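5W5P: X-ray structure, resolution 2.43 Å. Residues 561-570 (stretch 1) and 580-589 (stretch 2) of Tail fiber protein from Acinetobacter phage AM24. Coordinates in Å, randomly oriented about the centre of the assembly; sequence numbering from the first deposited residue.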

# COMPACT_ATOMS: atom_id res chain seq x y z
N PHE A 561 43.00 -22.92 -25.41
CA PHE A 561 43.47 -24.27 -25.69
C PHE A 561 42.36 -25.29 -25.48
O PHE A 561 41.56 -25.17 -24.54
CB PHE A 561 44.66 -24.62 -24.79
CG PHE A 561 45.30 -25.95 -25.09
CD1 PHE A 561 46.09 -26.12 -26.22
CD2 PHE A 561 45.14 -27.03 -24.23
CE1 PHE A 561 46.69 -27.33 -26.49
CE2 PHE A 561 45.74 -28.25 -24.50
CZ PHE A 561 46.51 -28.40 -25.63
N LYS A 562 42.31 -26.29 -26.35
CA LYS A 562 41.36 -27.40 -26.23
C LYS A 562 41.89 -28.37 -25.17
O LYS A 562 42.82 -29.14 -25.43
CB LYS A 562 41.17 -28.09 -27.58
CG LYS A 562 40.29 -29.33 -27.54
CD LYS A 562 40.27 -30.04 -28.89
CE LYS A 562 39.37 -31.26 -28.84
NZ LYS A 562 39.25 -31.95 -30.15
N HIS A 563 41.29 -28.34 -23.98
CA HIS A 563 41.81 -29.13 -22.86
C HIS A 563 41.29 -30.56 -22.86
O HIS A 563 41.98 -31.47 -22.38
CB HIS A 563 41.46 -28.46 -21.53
CG HIS A 563 42.31 -27.27 -21.20
ND1 HIS A 563 42.25 -26.09 -21.91
CD2 HIS A 563 43.25 -27.09 -20.23
CE1 HIS A 563 43.11 -25.23 -21.39
NE2 HIS A 563 43.73 -25.81 -20.38
N PHE A 564 40.08 -30.78 -23.38
CA PHE A 564 39.45 -32.09 -23.34
C PHE A 564 39.43 -32.71 -24.74
O PHE A 564 39.16 -32.02 -25.73
CB PHE A 564 38.02 -31.99 -22.79
CG PHE A 564 37.96 -31.67 -21.32
CD1 PHE A 564 38.08 -32.68 -20.38
CD2 PHE A 564 37.77 -30.37 -20.88
CE1 PHE A 564 38.02 -32.40 -19.03
CE2 PHE A 564 37.70 -30.08 -19.53
CZ PHE A 564 37.83 -31.10 -18.60
N THR A 565 39.72 -34.01 -24.81
CA THR A 565 39.67 -34.76 -26.07
C THR A 565 38.65 -35.89 -25.89
O THR A 565 38.93 -36.89 -25.24
CB THR A 565 41.05 -35.30 -26.44
OG1 THR A 565 41.93 -34.20 -26.74
CG2 THR A 565 40.97 -36.21 -27.66
N SER A 566 37.47 -35.69 -26.48
CA SER A 566 36.33 -36.60 -26.41
C SER A 566 36.09 -37.07 -24.97
O SER A 566 36.32 -38.24 -24.65
CB SER A 566 36.53 -37.80 -27.34
OG SER A 566 37.58 -38.62 -26.87
N PRO A 567 35.61 -36.19 -24.09
CA PRO A 567 35.51 -36.55 -22.68
C PRO A 567 34.36 -37.50 -22.39
O PRO A 567 33.32 -37.49 -23.06
CB PRO A 567 35.29 -35.20 -21.99
CG PRO A 567 34.61 -34.37 -23.02
CD PRO A 567 35.18 -34.80 -24.35
N VAL A 568 34.56 -38.32 -21.36
CA VAL A 568 33.55 -39.25 -20.86
C VAL A 568 33.30 -38.91 -19.40
O VAL A 568 34.25 -38.64 -18.65
CB VAL A 568 33.99 -40.72 -21.04
CG1 VAL A 568 33.34 -41.62 -20.00
CG2 VAL A 568 33.67 -41.20 -22.44
N LEU A 569 32.03 -38.88 -19.00
CA LEU A 569 31.65 -38.50 -17.65
C LEU A 569 31.64 -39.71 -16.73
O LEU A 569 31.06 -40.75 -17.06
CB LEU A 569 30.28 -37.82 -17.64
CG LEU A 569 29.56 -37.78 -16.29
CD1 LEU A 569 30.26 -36.82 -15.33
CD2 LEU A 569 28.09 -37.40 -16.46
N THR A 570 32.29 -39.58 -15.57
CA THR A 570 32.22 -40.57 -14.51
C THR A 570 31.89 -39.85 -13.20
O THR A 570 32.29 -38.70 -13.00
CB THR A 570 33.53 -41.35 -14.38
OG1 THR A 570 34.63 -40.43 -14.39
CG2 THR A 570 33.69 -42.33 -15.54
N LEU A 580 31.68 -35.33 -9.95
CA LEU A 580 31.54 -35.50 -11.39
C LEU A 580 32.88 -35.24 -12.06
O LEU A 580 33.57 -34.26 -11.74
CB LEU A 580 30.47 -34.55 -11.93
CG LEU A 580 29.03 -34.84 -11.48
CD1 LEU A 580 28.69 -34.05 -10.23
CD2 LEU A 580 28.04 -34.53 -12.59
N LYS A 581 33.27 -36.13 -12.97
CA LYS A 581 34.59 -36.09 -13.57
C LYS A 581 34.50 -36.30 -15.08
O LYS A 581 33.64 -37.03 -15.57
CB LYS A 581 35.52 -37.15 -12.97
CG LYS A 581 35.37 -37.37 -11.48
CD LYS A 581 36.18 -38.58 -11.04
CE LYS A 581 36.14 -38.76 -9.55
NZ LYS A 581 37.09 -39.83 -9.14
N LEU A 582 35.42 -35.66 -15.80
CA LEU A 582 35.54 -35.81 -17.24
C LEU A 582 36.93 -36.33 -17.60
O LEU A 582 37.93 -35.99 -16.95
CB LEU A 582 35.28 -34.48 -17.96
CG LEU A 582 33.86 -33.93 -17.84
CD1 LEU A 582 33.77 -32.53 -18.43
CD2 LEU A 582 32.86 -34.87 -18.49
N SER A 583 36.99 -37.15 -18.64
CA SER A 583 38.23 -37.77 -19.09
C SER A 583 38.81 -37.01 -20.28
O SER A 583 38.26 -36.00 -20.75
CB SER A 583 37.99 -39.24 -19.44
OG SER A 583 36.96 -39.37 -20.42
N GLY A 584 39.95 -37.50 -20.77
CA GLY A 584 40.61 -36.90 -21.92
C GLY A 584 41.19 -35.53 -21.66
O GLY A 584 41.28 -34.72 -22.59
N TYR A 585 41.60 -35.24 -20.43
CA TYR A 585 42.08 -33.92 -20.07
C TYR A 585 43.59 -33.82 -20.26
O TYR A 585 44.34 -34.66 -19.75
CB TYR A 585 41.72 -33.57 -18.63
CG TYR A 585 42.24 -32.22 -18.19
CD1 TYR A 585 41.48 -31.07 -18.38
CD2 TYR A 585 43.50 -32.10 -17.60
CE1 TYR A 585 41.95 -29.84 -17.98
CE2 TYR A 585 43.98 -30.87 -17.21
CZ TYR A 585 43.20 -29.74 -17.40
OH TYR A 585 43.67 -28.51 -17.01
N VAL A 586 44.03 -32.79 -20.98
CA VAL A 586 45.44 -32.44 -21.11
C VAL A 586 45.56 -30.94 -20.89
O VAL A 586 44.91 -30.16 -21.59
CB VAL A 586 46.02 -32.84 -22.49
CG1 VAL A 586 47.42 -32.29 -22.65
CG2 VAL A 586 46.01 -34.35 -22.65
N ALA A 587 46.37 -30.55 -19.92
CA ALA A 587 46.49 -29.14 -19.56
C ALA A 587 47.25 -28.36 -20.63
O ALA A 587 48.17 -28.87 -21.27
CB ALA A 587 47.18 -28.99 -18.21
N ALA A 588 46.85 -27.10 -20.80
CA ALA A 588 47.60 -26.18 -21.65
C ALA A 588 48.94 -25.84 -21.00
O ALA A 588 49.07 -25.86 -19.77
CB ALA A 588 46.80 -24.91 -21.89
N SER A 589 49.92 -25.52 -21.83
CA SER A 589 51.26 -25.20 -21.34
C SER A 589 52.06 -24.59 -22.48
O SER A 589 51.57 -24.45 -23.61
CB SER A 589 51.96 -26.45 -20.78
OG SER A 589 51.91 -27.52 -21.70
O HOH W 1 43.08 -33.59 -24.33

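Two antiparallel segments of the phage tail fiber protein are held together here by two short backbone ladders that fall out of register with one another, with a serine hydroxyl and a glycine accommodating the irregular stretch between them and aromatic and aliphatic side chains packing alongside. The example illustrates a general principle: an interrupted pairing can stay bonded when a side chain accepts the hydrogen bond that the irregular backbone does not, and a water can add to the bonding where pairing resumes.

The regular end is built from Leu569 and Thr570 opposite Leu582 and Lys581. Thr570 N donates to Lys581 O at 2.9 Å, and Lys581 N returns a bond to Thr570 O at 2.8 Å, the reciprocal pattern of an antiparallel hydrogen-bonded pair. Leu569 and Leu582 form the adjoining non-hydrogen-bonded pair; their side chains share one face of the sheet, with Leu569 CB 4.0 Å from Leu582 CD2, while those of Thr570 and Lys581 lie on the other. Lys581 O, already the acceptor for Thr570 N, also takes a CA-H...O contact from Leu569 CA at 3.2 Å.

Beyond this pair the ladder loses its regularity. Ser583 N makes a weak bond to Val568 O at 3.1 Å, its angle only 133°, whereas Val568 N finds its acceptor in a side chain, Ser583 OG, at 2.8 Å. A hydroxyl thus takes the place that a carbonyl would fill in a regular ladder.

The register has shifted by two residues when pairing resumes at Phe564 and Tyr585. Val586 N donates to His563 O at 2.8 Å with a nearly straight angle of 170°, and Thr565 N donates to Gly584 O, also at 2.8 Å. The latter carbonyl accepts a second bond, from a water 2.7 Å from Gly584 O that is also hydrogen-bonded to Thr565 OG1 at 2.7 Å. Gly584 suits the turn on two counts: its phi is positive, and an ideally placed CB would lie 2.3 Å from Thr565 O, a clash.

Side chains reinforce this second ladder. The Tyr585 ring presents its edge to the face of Phe564, with Phe564 CZ 3.7 Å from Tyr585 CD1; Phe564 also reaches back toward the first ladder, its CE1 lying 3.6 Å from Leu582 CB. His563 is steadied within its own segment by a bond from its ND1 to Phe561 O at 2.9 Å. At the far end, Phe561 CD2 packs 3.6 Å from Ala588 CB, extending the contact beyond the last backbone hydrogen bond.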